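Local coordinates for DUF4848 domain-containing protein (Bacteroides thetaiotaomicron, PDB 4LB8) that is of unknown function, forms an assembly of two chains and is probably exported as a lipoprotein of the bacterial cell envelope, at residues Leu183-Ser188 with Gly269-Trp274; Arg220-Ala225 with Ile242-Asp247; Met64-Glu69 with Gly99-Phe104; Val121-Phe126 with Gly131-Gly136. One frame throughout, in Å; residues are numbered along the deposited sequence.

Interaction 1. Residues Leu183-Ser188 with Gly269-Trp274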
loop_
_atom_site.group_PDB
_atom_site.type_symbol
_atom_site.label_atom_id
_atom_site.label_comp_id
_atom_site.label_asym_id
_atom_site.label_seq_id
_atom_site.Cartn_x
_atom_site.Cartn_y
_atom_site.Cartn_z
ATOM N N LEU A 183 12.030 7.648 5.776
ATOM C CA LEU A 183 13.293 8.322 5.531
ATOM C C LEU A 183 13.047 9.319 4.389
ATOM O O LEU A 183 12.798 8.921 3.241
ATOM C CB LEU A 183 14.445 7.352 5.227
ATOM C CG LEU A 183 15.841 7.985 5.004
ATOM C CD1 LEU A 183 16.255 8.875 6.143
ATOM C CD2 LEU A 183 16.869 6.910 4.753
ATOM N N TYR A 184 13.047 10.616 4.750
ATOM C CA TYR A 184 12.775 11.732 3.865
ATOM C C TYR A 184 14.050 12.542 3.697
ATOM O O TYR A 184 14.683 12.889 4.694
ATOM C CB TYR A 184 11.576 12.569 4.404
ATOM C CG TYR A 184 10.323 11.716 4.490
ATOM C CD1 TYR A 184 9.493 11.546 3.381
ATOM C CD2 TYR A 184 10.051 10.950 5.630
ATOM C CE1 TYR A 184 8.417 10.652 3.404
ATOM C CE2 TYR A 184 8.978 10.052 5.662
ATOM C CZ TYR A 184 8.162 9.912 4.548
ATOM O OH TYR A 184 7.079 9.070 4.577
ATOM N N LEU A 185 14.448 12.795 2.425
ATOM C CA LEU A 185 15.650 13.550 2.065
ATOM C C LEU A 185 15.338 14.823 1.320
ATOM O O LEU A 185 14.447 14.851 0.463
ATOM C CB LEU A 185 16.623 12.714 1.211
ATOM C CG LEU A 185 17.148 11.402 1.803
ATOM C CD1 LEU A 185 18.086 10.752 0.829
ATOM C CD2 LEU A 185 17.805 11.600 3.186
ATOM N N SER A 186 16.107 15.875 1.629
ATOM C CA SER A 186 16.029 17.196 0.999
ATOM C C SER A 186 17.439 17.782 0.965
ATOM O O SER A 186 18.328 17.226 1.607
ATOM C CB SER A 186 15.026 18.113 1.706
ATOM O OG SER A 186 15.347 18.420 3.055
ATOM N N VAL A 187 17.680 18.831 0.166
ATOM C CA VAL A 187 19.035 19.388 0.060
ATOM C C VAL A 187 18.985 20.916 0.012
ATOM O O VAL A 187 18.208 21.496 -0.758
ATOM C CB VAL A 187 19.849 18.771 -1.134
ATOM C CG1 VAL A 187 19.219 19.085 -2.500
ATOM C CG2 VAL A 187 21.328 19.156 -1.082
ATOM N N SER A 188 19.838 21.550 0.825
ATOM C CA SER A 188 20.001 23.011 0.914
ATOM C C SER A 188 21.445 23.354 0.708
ATOM O O SER A 188 22.264 23.092 1.599
ATOM C CB SER A 188 19.538 23.514 2.282
ATOM O OG SER A 188 19.657 24.915 2.461
ATOM N N GLY A 269 20.954 7.641 -6.642
ATOM C CA GLY A 269 21.059 6.312 -6.066
ATOM C C GLY A 269 19.764 5.867 -5.428
ATOM O O GLY A 269 18.683 6.355 -5.787
ATOM N N THR A 270 19.868 4.926 -4.475
ATOM C CA THR A 270 18.717 4.365 -3.752
ATOM C C THR A 270 18.891 4.386 -2.214
ATOM O O THR A 270 20.013 4.390 -1.691
ATOM C CB THR A 270 18.447 2.907 -4.202
ATOM O OG1 THR A 270 19.533 2.030 -3.838
ATOM C CG2 THR A 270 18.118 2.796 -5.689
ATOM N N ILE A 271 17.756 4.385 -1.512
ATOM C CA ILE A 271 17.657 4.254 -0.056
ATOM C C ILE A 271 16.579 3.203 0.260
ATOM O O ILE A 271 15.587 3.063 -0.483
ATOM C CB ILE A 271 17.407 5.576 0.709
ATOM C CG1 ILE A 271 16.161 6.335 0.158
ATOM C CG2 ILE A 271 18.687 6.436 0.726
ATOM C CD1 ILE A 271 15.438 7.305 1.130
ATOM N N GLU A 272 16.820 2.448 1.344
ATOM C CA GLU A 272 15.942 1.434 1.927
ATOM C C GLU A 272 15.860 1.706 3.422
ATOM O O GLU A 272 16.904 1.934 4.051
ATOM C CB GLU A 272 16.465 0.014 1.668
ATOM C CG GLU A 272 16.459 -0.404 0.215
ATOM C CD GLU A 272 17.315 -1.621 -0.048
ATOM O OE1 GLU A 272 17.280 -2.556 0.782
ATOM O OE2 GLU A 272 18.036 -1.636 -1.069
ATOM N N ILE A 273 14.626 1.694 3.988
ATOM C CA ILE A 273 14.362 1.991 5.400
ATOM C C ILE A 273 13.444 0.940 6.029
ATOM O O ILE A 273 12.400 0.592 5.458
ATOM C CB ILE A 273 13.758 3.442 5.551
ATOM C CG1 ILE A 273 13.638 3.936 7.022
ATOM C CG2 ILE A 273 12.421 3.599 4.823
ATOM C CD1 ILE A 273 15.002 4.307 7.774
ATOM N N TRP A 274 13.823 0.485 7.236
ATOM C CA TRP A 274 13.031 -0.381 8.111
ATOM C C TRP A 274 13.383 -0.013 9.576
ATOM O O TRP A 274 14.141 0.930 9.787
ATOM C CB TRP A 274 13.161 -1.886 7.786
ATOM C CG TRP A 274 14.490 -2.518 8.104
ATOM C CD1 TRP A 274 14.787 -3.314 9.171
ATOM C CD2 TRP A 274 15.677 -2.472 7.295
ATOM N NE1 TRP A 274 16.105 -3.708 9.119
ATOM C CE2 TRP A 274 16.670 -3.229 7.964
ATOM C CE3 TRP A 274 16.011 -1.843 6.074
ATOM C CZ2 TRP A 274 17.980 -3.342 7.478
ATOM C CZ3 TRP A 274 17.298 -2.004 5.569
ATOM C CH2 TRP A 274 18.265 -2.739 6.272
#
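L183 sits against both I271 and I273, using a different part of its side chain for each. Its CB lies against I273, with L183 CB to I273 CG1 at 3.9 Å and the CB and CD1 of I273 scarcely farther off. Its branch faces the end of I271: L183 CD2 meets I271 CD1 at 3.9 Å, and the two side chains cross obliquely. The same methyl, I271 CD1, also comes to 3.7 Å from L183 O, so it wedges against backbone as well as side chain. L185 adds a looser touch, its CD1 being 4.4 Å from I271 CD1. The reach of L183 follows from CG lying opposite the backbone N (chi1 -178°), while I271 sends CG1 between its own N and carbonyl carbon (chi1 54°), which carries CD1 across to the leucines.

Behind this first shell, backbone hydrogen bonds hold L183 to A172 and L185 to N170, and on the other edge Y184 pairs with N195. A172 also packs on I271 and I273, and V288 touches both L185 and I271. The segments 183-188 and 269-274 run at 147°, roughly antiparallel, their axes 8.6 Å apart at closest approach. They belong to two different sheets: 179-188 to the larger one, 268-275 to a four-stranded one, so their inner faces meet as in a β-sandwich.

No hydrogen bond joins the two segments. All four touching residues are buried and aliphatic, so the sheets are held together here by shape and by exclusion of water, not by polar pairing.

Interaction 2. Residues Arg220-Ala225 with Ile242-Asp247; sequences RGFEFA and IPFAID
F244 pushes the far corner of its ring into the hollow between F222 and F224. F244 CZ comes to 3.5 Å from F224 CD1, and its neighbour F244 CE2 stands 3.5 Å above the plane of the F224 ring, over the centre. The planes are inclined at 48°, so one corner of F244 dips onto that face. On its other flank the bump is met rim to rim: F222 CE2 lies 3.9 Å from F244 CZ, each near the plane of the other's ring. The fit depends on F244 CG lying between its backbone N and carbonyl carbon (chi1 72°), which stands the ring up toward the two phenylalanines. I246 fills in beside the far end of F224, with I246 CD1 3.7 Å from F224 CE1 and I246 CG1 close to F224 CZ. With an alanine in place of F224, the F244 corner would probably lose the face it lies on, and a gap would open beside I246 CD1. A bound PEG, probably from the crystallisation liquor, lies about 3 Å from the F224 side chain. Strand 213-220 supports F244 and I246 through V217, while F259 of strand 254-262 meets both F222 and I246.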
loop_
_atom_site.group_PDB
_atom_site.type_symbol
_atom_site.label_atom_id
_atom_site.label_comp_id
_atom_site.label_asym_id
_atom_site.label_seq_id
_atom_site.Cartn_x
_atom_site.Cartn_y
_atom_site.Cartn_z
ATOM N N ARG A 220 25.575 7.954 -5.436
ATOM C CA ARG A 220 26.657 8.492 -6.268
ATOM C C ARG A 220 26.808 9.984 -6.006
ATOM O O ARG A 220 25.802 10.667 -5.816
ATOM C CB ARG A 220 26.403 8.233 -7.761
ATOM C CG ARG A 220 27.003 6.924 -8.257
ATOM C CD ARG A 220 26.280 6.355 -9.476
ATOM N NE ARG A 220 24.836 6.659 -9.558
ATOM C CZ ARG A 220 23.849 5.944 -9.008
ATOM N NH1 ARG A 220 24.126 4.880 -8.259
ATOM N NH2 ARG A 220 22.583 6.303 -9.181
ATOM N N GLY A 221 28.048 10.461 -5.977
ATOM C CA GLY A 221 28.382 11.858 -5.719
ATOM C C GLY A 221 27.974 12.258 -4.325
ATOM O O GLY A 221 27.348 13.306 -4.123
ATOM N N PHE A 222 28.315 11.397 -3.357
ATOM C CA PHE A 222 27.878 11.553 -1.989
ATOM C C PHE A 222 28.967 11.330 -0.952
ATOM O O PHE A 222 29.783 10.400 -1.030
ATOM C CB PHE A 222 26.724 10.579 -1.725
ATOM C CG PHE A 222 26.085 10.629 -0.356
ATOM C CD1 PHE A 222 25.270 11.700 0.014
ATOM C CD2 PHE A 222 26.283 9.598 0.560
ATOM C CE1 PHE A 222 24.673 11.740 1.280
ATOM C CE2 PHE A 222 25.668 9.632 1.814
ATOM C CZ PHE A 222 24.867 10.698 2.163
ATOM N N GLU A 223 28.877 12.176 0.079
ATOM C CA GLU A 223 29.670 12.210 1.283
ATOM C C GLU A 223 28.717 12.011 2.444
ATOM O O GLU A 223 27.715 12.724 2.537
ATOM C CB GLU A 223 30.362 13.558 1.363
ATOM C CG GLU A 223 31.790 13.470 1.823
ATOM C CD GLU A 223 32.475 14.815 1.802
ATOM O OE1 GLU A 223 31.770 15.850 1.704
ATOM O OE2 GLU A 223 33.721 14.834 1.923
ATOM N N PHE A 224 28.986 11.035 3.300
ATOM C CA PHE A 224 28.125 10.754 4.436
ATOM C C PHE A 224 28.574 11.499 5.672
ATOM O O PHE A 224 29.772 11.528 5.988
ATOM C CB PHE A 224 28.088 9.254 4.708
ATOM C CG PHE A 224 27.256 8.791 5.881
ATOM C CD1 PHE A 224 25.892 9.063 5.938
ATOM C CD2 PHE A 224 27.813 7.997 6.877
ATOM C CE1 PHE A 224 25.117 8.580 6.991
ATOM C CE2 PHE A 224 27.035 7.521 7.936
ATOM C CZ PHE A 224 25.694 7.810 7.985
ATOM N N ALA A 225 27.594 12.088 6.385
ATOM C CA ALA A 225 27.820 12.795 7.642
ATOM C C ALA A 225 27.847 11.759 8.745
ATOM O O ALA A 225 26.822 11.459 9.356
ATOM C CB ALA A 225 26.738 13.837 7.874
ATOM N N ILE A 242 29.514 3.868 -2.899
ATOM C CA ILE A 242 29.883 2.903 -1.859
ATOM C C ILE A 242 28.634 2.572 -1.056
ATOM O O ILE A 242 28.150 3.420 -0.289
ATOM C CB ILE A 242 31.041 3.379 -0.944
ATOM C CG1 ILE A 242 32.333 3.656 -1.734
ATOM C CG2 ILE A 242 31.293 2.364 0.183
ATOM C CD1 ILE A 242 33.318 4.636 -1.021
ATOM N N PRO A 243 28.080 1.345 -1.228
ATOM C CA PRO A 243 26.899 0.962 -0.438
ATOM C C PRO A 243 27.283 0.870 1.033
ATOM O O PRO A 243 28.410 0.455 1.353
ATOM C CB PRO A 243 26.503 -0.406 -1.023
ATOM C CG PRO A 243 27.253 -0.530 -2.306
ATOM C CD PRO A 243 28.525 0.222 -2.074
ATOM N N PHE A 244 26.404 1.344 1.917
ATOM C CA PHE A 244 26.685 1.297 3.333
ATOM C C PHE A 244 25.380 1.247 4.120
ATOM O O PHE A 244 24.315 1.580 3.595
ATOM C CB PHE A 244 27.596 2.469 3.776
ATOM C CG PHE A 244 26.928 3.816 3.784
ATOM C CD1 PHE A 244 26.872 4.589 2.630
ATOM C CD2 PHE A 244 26.340 4.311 4.942
ATOM C CE1 PHE A 244 26.242 5.832 2.636
ATOM C CE2 PHE A 244 25.704 5.551 4.945
ATOM C CZ PHE A 244 25.660 6.301 3.793
ATOM N N ALA A 245 25.475 0.813 5.385
ATOM C CA ALA A 245 24.332 0.674 6.281
ATOM C C ALA A 245 24.379 1.674 7.424
ATOM O O ALA A 245 25.448 2.093 7.832
ATOM C CB ALA A 245 24.286 -0.735 6.832
ATOM N N ILE A 246 23.202 2.063 7.908
ATOM C CA ILE A 246 22.916 2.938 9.053
ATOM C C ILE A 246 22.037 2.119 10.010
ATOM O O ILE A 246 20.961 1.648 9.630
ATOM C CB ILE A 246 22.248 4.278 8.630
ATOM C CG1 ILE A 246 23.078 5.050 7.574
ATOM C CG2 ILE A 246 21.880 5.143 9.847
ATOM C CD1 ILE A 246 22.316 6.164 6.874
ATOM N N ASP A 247 22.539 1.881 11.205
ATOM C CA ASP A 247 21.876 1.147 12.284
ATOM C C ASP A 247 21.978 2.043 13.482
ATOM O O ASP A 247 23.039 2.122 14.097
ATOM C CB ASP A 247 22.539 -0.218 12.507
ATOM C CG ASP A 247 22.461 -1.136 11.300
ATOM O OD1 ASP A 247 21.333 -1.339 10.776
ATOM O OD2 ASP A 247 23.524 -1.669 10.883
#

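Interaction 3. Residues Met64-Glu69 with Gly99-Phe104; sequences MILMQE and GDVFMF
Q68 N donates to M64 O at 3.0 Å, the shorter of the two backbone bonds within this turn of helix 63-80, which presents L66 and M67 to V101 and F102. Between the two segments themselves the contact is apolar. The F102 ring reaches in between L66 and M67. M67, a selenomethionine, bends its chain at chi2 and chi3 so that its end folds over the ring: CE lies 4.0 Å from the F102 centroid, 17° off the normal, a CH-pi contact, and SE follows at 4.4 Å from the same centroid, a Met-aromatic contact over the same face. F102 CZ also presses on the helix backbone, 3.8 Å from M67 N. This is a loop packed on a helix: residues 99-104 leave helix 84-98 and use one aromatic to key into helix 63-80. L66, with CG opposite its backbone N (chi1 -165°), lies alongside F102 in the reverse direction, L66 CD2 to F102 CE2 being 3.8 Å. The same methyl meets V101 tip to tip, and V101 CG1 in turn stands over the F102 face remote from M67 CE. An alanine in place of F102 would probably leave the selenomethionine end without the ring face it lies over and open a gap beside L66. R117 hydrogen-bonds D100 O and, weakly, the carbonyl oxygens of G99 and F102, while M67 also packs on N254 of the second subunit.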
loop_
_atom_site.group_PDB
_atom_site.type_symbol
_atom_site.label_atom_id
_atom_site.label_comp_id
_atom_site.label_asym_id
_atom_site.label_seq_id
_atom_site.Cartn_x
_atom_site.Cartn_y
_atom_site.Cartn_z
HETATM N N MSE A 64 -14.990 -18.754 -20.117
HETATM C CA MSE A 64 -14.047 -19.457 -19.268
HETATM C C MSE A 64 -12.962 -20.173 -20.118
HETATM O O MSE A 64 -11.780 -20.047 -19.796
HETATM C CB MSE A 64 -14.770 -20.446 -18.356
HETATM C CG MSE A 64 -13.868 -20.981 -17.260
HETATM SE SE MSE A 64 -13.429 -22.891 -17.362
HETATM C CE MSE A 64 -12.689 -23.081 -18.907
ATOM N N ILE A 65 -13.359 -20.907 -21.195
ATOM C CA ILE A 65 -12.426 -21.634 -22.084
ATOM C C ILE A 65 -11.495 -20.626 -22.766
ATOM O O ILE A 65 -10.290 -20.880 -22.864
ATOM C CB ILE A 65 -13.159 -22.565 -23.116
ATOM C CG1 ILE A 65 -14.149 -23.572 -22.442
ATOM C CG2 ILE A 65 -12.185 -23.249 -24.109
ATOM C CD1 ILE A 65 -13.539 -24.783 -21.610
ATOM N N LEU A 66 -12.041 -19.466 -23.173
ATOM C CA LEU A 66 -11.259 -18.382 -23.766
ATOM C C LEU A 66 -10.234 -17.831 -22.757
ATOM O O LEU A 66 -9.125 -17.534 -23.166
ATOM C CB LEU A 66 -12.184 -17.258 -24.274
ATOM C CG LEU A 66 -11.547 -16.253 -25.223
ATOM C CD1 LEU A 66 -11.184 -16.903 -26.549
ATOM C CD2 LEU A 66 -12.459 -15.063 -25.424
HETATM N N MSE A 67 -10.591 -17.705 -21.462
HETATM C CA MSE A 67 -9.714 -17.231 -20.381
HETATM C C MSE A 67 -8.573 -18.227 -20.167
HETATM O O MSE A 67 -7.423 -17.807 -20.021
HETATM C CB MSE A 67 -10.506 -17.009 -19.079
HETATM C CG MSE A 67 -9.699 -16.319 -17.964
HETATM SE SE MSE A 67 -9.028 -14.552 -18.439
HETATM C CE MSE A 67 -10.524 -13.451 -17.794
ATOM N N GLN A 68 -8.870 -19.536 -20.203
ATOM C CA GLN A 68 -7.841 -20.579 -20.134
ATOM C C GLN A 68 -6.820 -20.361 -21.270
ATOM O O GLN A 68 -5.612 -20.309 -21.024
ATOM C CB GLN A 68 -8.461 -21.986 -20.262
ATOM C CG GLN A 68 -9.304 -22.446 -19.105
ATOM C CD GLN A 68 -8.506 -23.135 -18.026
ATOM O OE1 GLN A 68 -8.375 -22.616 -16.908
ATOM N NE2 GLN A 68 -8.002 -24.345 -18.313
ATOM N N GLU A 69 -7.330 -20.198 -22.505
ATOM C CA GLU A 69 -6.544 -19.978 -23.714
ATOM C C GLU A 69 -5.721 -18.694 -23.632
ATOM O O GLU A 69 -4.532 -18.708 -23.965
ATOM C CB GLU A 69 -7.470 -19.911 -24.933
ATOM C CG GLU A 69 -8.084 -21.238 -25.330
ATOM C CD GLU A 69 -8.940 -21.187 -26.581
ATOM O OE1 GLU A 69 -9.011 -20.110 -27.220
ATOM O OE2 GLU A 69 -9.532 -22.236 -26.931
ATOM N N GLY A 99 -8.813 -8.113 -26.303
ATOM C CA GLY A 99 -9.264 -6.819 -25.792
ATOM C C GLY A 99 -10.696 -6.384 -26.012
ATOM O O GLY A 99 -11.067 -5.305 -25.549
ATOM N N ASP A 100 -11.512 -7.211 -26.686
ATOM C CA ASP A 100 -12.925 -6.942 -26.920
ATOM C C ASP A 100 -13.799 -7.767 -25.952
ATOM O O ASP A 100 -14.576 -7.168 -25.188
ATOM C CB ASP A 100 -13.280 -7.187 -28.384
ATOM C CG ASP A 100 -12.771 -6.043 -29.234
ATOM O OD1 ASP A 100 -11.533 -5.967 -29.458
ATOM O OD2 ASP A 100 -13.579 -5.151 -29.565
ATOM N N VAL A 101 -13.642 -9.120 -25.943
ATOM C CA VAL A 101 -14.348 -10.003 -24.999
ATOM C C VAL A 101 -13.851 -9.662 -23.568
ATOM O O VAL A 101 -14.655 -9.542 -22.629
ATOM C CB VAL A 101 -14.139 -11.506 -25.334
ATOM C CG1 VAL A 101 -14.922 -12.396 -24.386
ATOM C CG2 VAL A 101 -14.528 -11.811 -26.773
ATOM N N PHE A 102 -12.515 -9.457 -23.432
ATOM C CA PHE A 102 -11.878 -9.144 -22.165
ATOM C C PHE A 102 -11.422 -7.711 -22.093
ATOM O O PHE A 102 -11.416 -6.980 -23.069
ATOM C CB PHE A 102 -10.718 -10.109 -21.859
ATOM C CG PHE A 102 -11.172 -11.539 -21.737
ATOM C CD1 PHE A 102 -12.334 -11.862 -21.039
ATOM C CD2 PHE A 102 -10.442 -12.568 -22.328
ATOM C CE1 PHE A 102 -12.749 -13.197 -20.915
ATOM C CE2 PHE A 102 -10.865 -13.899 -22.223
ATOM C CZ PHE A 102 -12.008 -14.205 -21.503
HETATM N N MSE A 103 -11.015 -7.333 -20.907
HETATM C CA MSE A 103 -10.668 -5.997 -20.451
HETATM C C MSE A 103 -9.251 -6.011 -19.864
HETATM O O MSE A 103 -8.883 -6.955 -19.168
HETATM C CB MSE A 103 -11.735 -5.744 -19.382
HETATM C CG MSE A 103 -11.688 -4.481 -18.669
HETATM SE SE MSE A 103 -13.151 -4.541 -17.414
HETATM C CE MSE A 103 -12.529 -5.676 -16.056
ATOM N N PHE A 104 -8.453 -4.984 -20.148
ATOM C CA PHE A 104 -7.077 -4.900 -19.637
ATOM C C PHE A 104 -6.986 -3.834 -18.546
ATOM O O PHE A 104 -7.891 -2.996 -18.437
ATOM C CB PHE A 104 -6.058 -4.670 -20.784
ATOM C CG PHE A 104 -5.841 -5.940 -21.586
ATOM C CD1 PHE A 104 -4.949 -6.918 -21.145
ATOM C CD2 PHE A 104 -6.630 -6.222 -22.703
ATOM C CE1 PHE A 104 -4.798 -8.118 -21.849
ATOM C CE2 PHE A 104 -6.501 -7.442 -23.388
ATOM C CZ PHE A 104 -5.579 -8.376 -22.962
#

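Interaction 4. Residues Val121-Phe126 with Gly131-Gly136; sequences VANEYF and GEFMIG
F133 starts its contact at CB, which lies 4.1 Å from F126 O. From there CG turns between the backbone N and the carbonyl carbon (chi1 67°), which swings the ring past the 3-10 segment 121-125. Farther along one side of the ring, F133 CE1 comes to 4.2 Å from N123 ND2, an oblique approach. On the other side F133 CE2 meets the I135 methyl CD1, in the plane of the ring. The amide of N123 is held by others, OD1 by the hydroxyl of Y36 and ND2 by the carboxylate of D142, and the Y36 ring meets F133 with planes about 20° apart. Near the root of the side chain a water ties the backbones together, donating to F126 O at 2.9 Å and to E132 O at 2.7 Å, so the two carbonyls, 4.0 Å apart, share one donor instead of facing each other bare. F126 N closes the preceding turn onto N123 O at 2.9 Å, the i to i+3 bond of a 3-10 helix. The result is a tight return from 3-10 turn into strand 132-135, the first arm of the β-hairpin with 138-141 at one edge of the mixed four-stranded sheet.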
loop_
_atom_site.group_PDB
_atom_site.type_symbol
_atom_site.label_atom_id
_atom_site.label_comp_id
_atom_site.label_asym_id
_atom_site.label_seq_id
_atom_site.Cartn_x
_atom_site.Cartn_y
_atom_site.Cartn_z
ATOM N N VAL A 121 -19.092 -12.979 -11.805
ATOM C CA VAL A 121 -17.909 -13.690 -12.280
ATOM C C VAL A 121 -18.123 -15.176 -12.635
ATOM O O VAL A 121 -17.583 -15.632 -13.656
ATOM C CB VAL A 121 -16.696 -13.519 -11.314
ATOM C CG1 VAL A 121 -16.217 -12.082 -11.311
ATOM C CG2 VAL A 121 -16.987 -14.000 -9.886
ATOM N N ALA A 122 -18.866 -15.931 -11.797
ATOM C CA ALA A 122 -19.060 -17.376 -12.013
ATOM C C ALA A 122 -19.878 -17.652 -13.283
ATOM O O ALA A 122 -19.770 -18.731 -13.823
ATOM C CB ALA A 122 -19.693 -18.032 -10.797
ATOM N N ASN A 123 -20.570 -16.646 -13.830
ATOM C CA ASN A 123 -21.330 -16.795 -15.078
ATOM C C ASN A 123 -20.422 -17.045 -16.309
ATOM O O ASN A 123 -20.939 -17.436 -17.358
ATOM C CB ASN A 123 -22.214 -15.587 -15.319
ATOM C CG ASN A 123 -23.482 -15.646 -14.531
ATOM O OD1 ASN A 123 -23.941 -16.714 -14.171
ATOM N ND2 ASN A 123 -24.114 -14.513 -14.271
ATOM N N GLU A 124 -19.083 -16.860 -16.161
ATOM C CA GLU A 124 -18.058 -17.085 -17.190
ATOM C C GLU A 124 -18.151 -18.515 -17.774
ATOM O O GLU A 124 -17.852 -18.716 -18.952
ATOM C CB GLU A 124 -16.641 -16.816 -16.643
ATOM C CG GLU A 124 -16.152 -17.769 -15.552
ATOM C CD GLU A 124 -14.649 -17.944 -15.432
ATOM O OE1 GLU A 124 -13.911 -17.433 -16.305
ATOM O OE2 GLU A 124 -14.210 -18.628 -14.480
ATOM N N TYR A 125 -18.600 -19.482 -16.964
ATOM C CA TYR A 125 -18.790 -20.869 -17.373
ATOM C C TYR A 125 -19.867 -21.014 -18.446
ATOM O O TYR A 125 -19.796 -21.944 -19.237
ATOM C CB TYR A 125 -19.189 -21.735 -16.157
ATOM C CG TYR A 125 -18.174 -21.727 -15.037
ATOM C CD1 TYR A 125 -16.887 -22.214 -15.235
ATOM C CD2 TYR A 125 -18.520 -21.304 -13.760
ATOM C CE1 TYR A 125 -15.935 -22.165 -14.221
ATOM C CE2 TYR A 125 -17.588 -21.290 -12.725
ATOM C CZ TYR A 125 -16.293 -21.717 -12.962
ATOM O OH TYR A 125 -15.367 -21.702 -11.950
ATOM N N PHE A 126 -20.885 -20.136 -18.459
ATOM C CA PHE A 126 -21.985 -20.338 -19.383
ATOM C C PHE A 126 -22.144 -19.226 -20.430
ATOM O O PHE A 126 -22.681 -19.532 -21.496
ATOM C CB PHE A 126 -23.295 -20.531 -18.610
ATOM C CG PHE A 126 -23.282 -21.553 -17.488
ATOM C CD1 PHE A 126 -22.952 -22.878 -17.734
ATOM C CD2 PHE A 126 -23.662 -21.198 -16.200
ATOM C CE1 PHE A 126 -22.975 -23.833 -16.700
ATOM C CE2 PHE A 126 -23.700 -22.152 -15.173
ATOM C CZ PHE A 126 -23.344 -23.461 -15.424
ATOM N N GLY A 131 -21.207 -12.369 -24.068
ATOM C CA GLY A 131 -21.623 -12.322 -22.670
ATOM C C GLY A 131 -23.087 -12.645 -22.505
ATOM O O GLY A 131 -23.762 -12.051 -21.662
ATOM N N GLU A 132 -23.576 -13.620 -23.295
ATOM C CA GLU A 132 -24.965 -14.041 -23.287
ATOM C C GLU A 132 -25.181 -15.500 -22.953
ATOM O O GLU A 132 -24.366 -16.379 -23.294
ATOM C CB GLU A 132 -25.590 -13.805 -24.664
ATOM C CG GLU A 132 -25.742 -12.345 -25.025
ATOM C CD GLU A 132 -26.022 -12.075 -26.486
ATOM O OE1 GLU A 132 -25.928 -13.014 -27.311
ATOM O OE2 GLU A 132 -26.292 -10.898 -26.810
ATOM N N PHE A 133 -26.359 -15.754 -22.358
ATOM C CA PHE A 133 -26.946 -17.071 -22.093
ATOM C C PHE A 133 -28.452 -16.860 -22.044
ATOM O O PHE A 133 -28.912 -15.706 -21.992
ATOM C CB PHE A 133 -26.392 -17.793 -20.853
ATOM C CG PHE A 133 -26.721 -17.159 -19.531
ATOM C CD1 PHE A 133 -25.911 -16.155 -18.999
ATOM C CD2 PHE A 133 -27.838 -17.564 -18.805
ATOM C CE1 PHE A 133 -26.228 -15.547 -17.779
ATOM C CE2 PHE A 133 -28.156 -16.960 -17.582
ATOM C CZ PHE A 133 -27.350 -15.952 -17.080
HETATM N N MSE A 134 -29.217 -17.968 -22.090
HETATM C CA MSE A 134 -30.667 -17.887 -22.100
HETATM C C MSE A 134 -31.333 -18.699 -21.009
HETATM O O MSE A 134 -30.856 -19.791 -20.667
HETATM C CB MSE A 134 -31.205 -18.335 -23.459
HETATM C CG MSE A 134 -30.951 -17.327 -24.568
HETATM SE SE MSE A 134 -31.854 -17.844 -26.181
HETATM C CE MSE A 134 -33.657 -17.257 -25.723
ATOM N N ILE A 135 -32.463 -18.151 -20.474
ATOM C CA ILE A 135 -33.377 -18.810 -19.517
ATOM C C ILE A 135 -34.690 -18.979 -20.280
ATOM O O ILE A 135 -35.426 -17.994 -20.466
ATOM C CB ILE A 135 -33.561 -18.073 -18.141
ATOM C CG1 ILE A 135 -32.221 -17.686 -17.443
ATOM C CG2 ILE A 135 -34.502 -18.866 -17.207
ATOM C CD1 ILE A 135 -31.208 -18.716 -17.365
ATOM N N GLY A 136 -34.923 -20.190 -20.786
ATOM C CA GLY A 136 -36.072 -20.497 -21.631
ATOM C C GLY A 136 -36.041 -19.613 -22.866
ATOM O O GLY A 136 -35.046 -19.607 -23.594
HETATM O O HOH W 1 -24.380 -19.000 -23.824
#

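The four contacts fall into two pairs on opposite sides of the chain's centre. Interactions 1 and 2 lie in the C-terminal β region, centres 11 Å apart, and share its sheets; they touch where R220 NH2 packs 3.3 Å from G269 N. Interactions 3 and 4 lie in the part with the helices, centres 15 Å apart, and probably share a hydrogen bond from M64 N to E124 O at 3.1 Å. Between the two pairs the centres are 43 to 60 Å apart, with no touch. The second subunit relates the ends: V121 and N123 of interaction 4 pack on its A194 and H193, while S186 of interaction 1 bonds its V119. No active site is known.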